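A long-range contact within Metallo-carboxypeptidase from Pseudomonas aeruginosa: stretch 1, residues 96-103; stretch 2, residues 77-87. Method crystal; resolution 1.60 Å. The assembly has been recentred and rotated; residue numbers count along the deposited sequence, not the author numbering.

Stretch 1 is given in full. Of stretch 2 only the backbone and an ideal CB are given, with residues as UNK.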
# COMPACT_ATOMS: atom_id res chain seq x y z
N PHE A 96 10.15 -10.64 10.77
CA PHE A 96 9.78 -10.58 12.17
C PHE A 96 10.04 -9.20 12.79
O PHE A 96 10.95 -8.49 12.38
CB PHE A 96 10.54 -11.64 12.97
CG PHE A 96 12.04 -11.59 12.78
CD1 PHE A 96 12.65 -12.27 11.73
CD2 PHE A 96 12.84 -10.86 13.66
CE1 PHE A 96 14.04 -12.24 11.57
CE2 PHE A 96 14.22 -10.83 13.50
CZ PHE A 96 14.82 -11.52 12.46
N ARG A 97 9.24 -8.85 13.79
CA ARG A 97 9.39 -7.57 14.48
C ARG A 97 10.48 -7.66 15.55
O ARG A 97 10.69 -8.73 16.14
CB ARG A 97 8.06 -7.17 15.12
CG ARG A 97 6.91 -6.96 14.14
CD ARG A 97 6.99 -5.62 13.42
NE ARG A 97 5.95 -5.51 12.39
CZ ARG A 97 5.46 -4.36 11.94
NH1 ARG A 97 5.90 -3.21 12.42
NH2 ARG A 97 4.52 -4.36 11.00
N VAL A 98 11.17 -6.55 15.79
CA VAL A 98 12.23 -6.50 16.79
C VAL A 98 11.95 -5.38 17.79
O VAL A 98 11.33 -4.37 17.46
CB VAL A 98 13.61 -6.28 16.14
CG1 VAL A 98 13.99 -7.48 15.30
CG2 VAL A 98 13.59 -5.01 15.29
N PRO A 99 12.42 -5.54 19.04
CA PRO A 99 12.23 -4.53 20.08
C PRO A 99 12.67 -3.14 19.62
O PRO A 99 13.81 -2.96 19.19
CB PRO A 99 13.09 -5.05 21.23
CG PRO A 99 12.98 -6.53 21.07
CD PRO A 99 13.13 -6.71 19.57
N SER A 100 11.76 -2.17 19.70
CA SER A 100 12.07 -0.81 19.27
C SER A 100 11.54 0.22 20.25
O SER A 100 10.55 -0.01 20.94
CB SER A 100 11.45 -0.56 17.89
OG SER A 100 11.79 -1.60 16.98
N GLN A 101 12.22 1.37 20.32
CA GLN A 101 11.82 2.46 21.20
C GLN A 101 12.05 3.77 20.44
O GLN A 101 12.84 3.82 19.50
CB GLN A 101 12.65 2.50 22.48
CG GLN A 101 12.84 1.16 23.18
CD GLN A 101 13.93 0.32 22.55
OE1 GLN A 101 14.99 0.83 22.18
NE2 GLN A 101 13.67 -0.98 22.43
N TYR A 102 11.36 4.83 20.87
CA TYR A 102 11.50 6.13 20.24
C TYR A 102 11.67 7.26 21.25
O TYR A 102 10.90 7.38 22.20
CB TYR A 102 10.27 6.42 19.36
CG TYR A 102 10.32 7.76 18.66
CD1 TYR A 102 11.26 8.02 17.67
CD2 TYR A 102 9.43 8.78 19.00
CE1 TYR A 102 11.32 9.27 17.04
CE2 TYR A 102 9.48 10.02 18.38
CZ TYR A 102 10.43 10.26 17.40
OH TYR A 102 10.48 11.49 16.78
N ASP A 103 12.70 8.08 21.05
CA ASP A 103 12.95 9.23 21.92
C ASP A 103 13.59 10.36 21.10
O ASP A 103 13.65 10.29 19.88
CB ASP A 103 13.83 8.86 23.12
CG ASP A 103 15.15 8.24 22.72
OD1 ASP A 103 15.70 8.63 21.66
OD2 ASP A 103 15.66 7.38 23.47
N UNK A 77 6.30 11.75 9.24
CA UNK A 77 5.32 11.44 10.26
C UNK A 77 6.04 10.95 11.51
O UNK A 77 5.86 9.81 11.95
CB UNK A 77 4.32 10.40 9.76
N UNK A 78 6.85 11.83 12.08
CA UNK A 78 7.64 11.51 13.26
C UNK A 78 6.85 11.12 14.50
O UNK A 78 7.38 10.41 15.36
CB UNK A 78 8.52 12.71 13.60
N UNK A 79 5.61 11.56 14.60
CA UNK A 79 4.81 11.19 15.77
C UNK A 79 4.38 9.74 15.68
O UNK A 79 3.97 9.14 16.67
CB UNK A 79 3.58 12.10 15.90
N UNK A 80 4.49 9.15 14.49
CA UNK A 80 4.09 7.76 14.29
C UNK A 80 5.13 6.74 14.73
O UNK A 80 4.87 5.53 14.68
CB UNK A 80 3.77 7.53 12.81
N UNK A 81 6.30 7.19 15.17
CA UNK A 81 7.34 6.26 15.60
C UNK A 81 7.02 5.62 16.94
O UNK A 81 7.47 4.50 17.22
CB UNK A 81 8.69 6.98 15.68
N UNK A 82 6.26 6.32 17.77
CA UNK A 82 5.89 5.79 19.07
C UNK A 82 5.02 4.54 18.87
O UNK A 82 4.01 4.58 18.16
CB UNK A 82 5.16 6.85 19.90
N UNK A 83 5.42 3.44 19.50
CA UNK A 83 4.66 2.21 19.38
C UNK A 83 5.00 1.37 18.16
O UNK A 83 4.45 0.29 17.96
CB UNK A 83 3.17 2.54 19.35
N UNK A 84 5.91 1.88 17.33
CA UNK A 84 6.31 1.17 16.12
C UNK A 84 7.52 0.27 16.36
O UNK A 84 8.50 0.68 16.97
CB UNK A 84 6.62 2.17 15.00
N UNK A 85 7.43 -0.96 15.86
CA UNK A 85 8.51 -1.93 15.99
C UNK A 85 9.03 -2.24 14.59
O UNK A 85 8.26 -2.61 13.70
CB UNK A 85 8.04 -3.20 16.70
N UNK A 86 10.34 -2.07 14.39
CA UNK A 86 10.97 -2.33 13.10
C UNK A 86 10.85 -3.80 12.69
O UNK A 86 10.75 -4.68 13.54
CB UNK A 86 12.44 -1.92 13.15
N UNK A 87 10.88 -4.05 11.38
CA UNK A 87 10.78 -5.41 10.87
C UNK A 87 12.15 -5.86 10.36
O UNK A 87 12.92 -5.05 9.84
CB UNK A 87 9.73 -5.50 9.76

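Position 77 is out of reach of stretch 1, with nothing of it within 5.5 Å of the ideal CB, so the contact leaves the choice open; the residue is Tyr 77.

At position 78 the CA-to-CB bond runs sideways, and the ideal CB lies 3.9 Å from Tyr 102 OH. A small or polar side chain would suit a place beside a phenol hydroxyl. It is Ser 78, and one water joins the two side chains, 2.8 Å from Tyr 102 OH and 3.4 Å, a weak hydrogen bond, from Ser 78 OG.

Positions 79 and 80 continue a 3-10 segment and point away from stretch 1, which therefore selects nothing; they are His 79 and Ala 80.

Position 81 points toward stretch 1, its ideal CB a tight 3.4 Å from Tyr 102 CD1. Nonpolar or aromatic side chains could use the phenol ring as a platform. The residue is Trp 81. Its CB sits over the face of the Tyr 102 ring, 3.5 Å from the ring centroid, in a CH-pi contact, while the five-membered ring of the indole lies oblique to the phenol, with centroids 4.9 Å apart and planes at 36°.

The CB of position 82 runs sideways, 4.8 Å from Tyr 102 CD2, and many side chains would fit; it is Ser 82. With phi 85° and psi -2°, position 83 calls for glycine by itself, because a CB would be jammed against the carbonyl O of the residue before. Gly 83 duly occupies the third place of a type II turn that runs from 81 to 84.

From position 84 the CB points sideways with no atom of stretch 1 within 5.5 Å, so only a long side chain could reach across. Tyr 84 does so: its CE1 comes 3.5 Å from Arg 97 NH1, near the guanidinium plane.

Position 85 points toward stretch 1, with its ideal CB 3.6 Å from Val 98 O and 4.2 Å from Arg 97 CD. Polar side chains of middling length would suit this mixed setting. Gln 85 extends its amide to the backbone around Ser 100, though the orientation of that amide is uncertain. The backbone Gln 85 O accepts a 2.8 Å hydrogen bond from Arg 97 NH1.

At position 86 the ideal CB is 3.9 Å from both Ser 100 OG and Val 98 CG2, so a small side chain fits simply. Ala 86 packs its CB against Val 98 CG2, while its backbone bonds both ways: N donates to Ser 100 OG (3.0 Å), and O accepts from Val 98 N (3.0 Å).

Position 87 pairs with Arg 97 in an antiparallel, non-hydrogen-bonded bridge, and the two side chains share one face of the sheet. An aliphatic side chain could lie along the arginine. Val 87 does this, placing CG2 over one face of the guanidinium, 3.7 Å from Arg 97 CZ.

Stretch 2 77-87: YSHAWSGYQAV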
# COMPACT_ATOMS: atom_id res chain seq x y z
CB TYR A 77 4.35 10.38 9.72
CG TYR A 77 3.79 10.76 8.37
CD1 TYR A 77 2.92 11.84 8.24
CD2 TYR A 77 4.16 10.07 7.22
CE1 TYR A 77 2.45 12.25 6.99
CE2 TYR A 77 3.69 10.46 5.96
CZ TYR A 77 2.84 11.55 5.86
OH TYR A 77 2.38 11.96 4.62
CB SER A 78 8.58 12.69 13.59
OG SER A 78 7.86 13.87 13.88
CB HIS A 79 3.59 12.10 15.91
CG HIS A 79 2.75 11.81 17.12
ND1 HIS A 79 1.93 10.70 17.21
CD2 HIS A 79 2.65 12.45 18.31
CE1 HIS A 79 1.36 10.68 18.39
NE2 HIS A 79 1.77 11.73 19.08
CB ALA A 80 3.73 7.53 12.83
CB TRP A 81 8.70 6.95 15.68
CG TRP A 81 9.26 7.40 14.36
CD1 TRP A 81 9.57 8.68 13.99
CD2 TRP A 81 9.60 6.57 13.24
NE1 TRP A 81 10.08 8.70 12.71
CE2 TRP A 81 10.11 7.42 12.23
CE3 TRP A 81 9.53 5.19 12.99
CZ2 TRP A 81 10.55 6.93 10.99
CZ3 TRP A 81 9.96 4.71 11.76
CH2 TRP A 81 10.47 5.58 10.77
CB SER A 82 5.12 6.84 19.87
OG SER A 82 4.72 6.33 21.13
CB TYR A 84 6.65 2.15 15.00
CG TYR A 84 7.28 1.47 13.80
CD1 TYR A 84 6.50 0.75 12.89
CD2 TYR A 84 8.67 1.44 13.65
CE1 TYR A 84 7.10 0.01 11.86
CE2 TYR A 84 9.27 0.71 12.63
CZ TYR A 84 8.48 -0.00 11.74
OH TYR A 84 9.09 -0.75 10.76
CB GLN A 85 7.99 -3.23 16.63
CG GLN A 85 7.31 -3.06 17.98
CD GLN A 85 8.21 -2.42 19.02
OE1 GLN A 85 8.08 -1.23 19.33
NE2 GLN A 85 9.13 -3.20 19.57
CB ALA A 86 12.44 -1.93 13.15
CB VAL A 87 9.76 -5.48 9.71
CG1 VAL A 87 9.27 -6.90 9.54
CG2 VAL A 87 8.59 -4.54 9.98
O HOH W 1 8.38 13.28 17.15
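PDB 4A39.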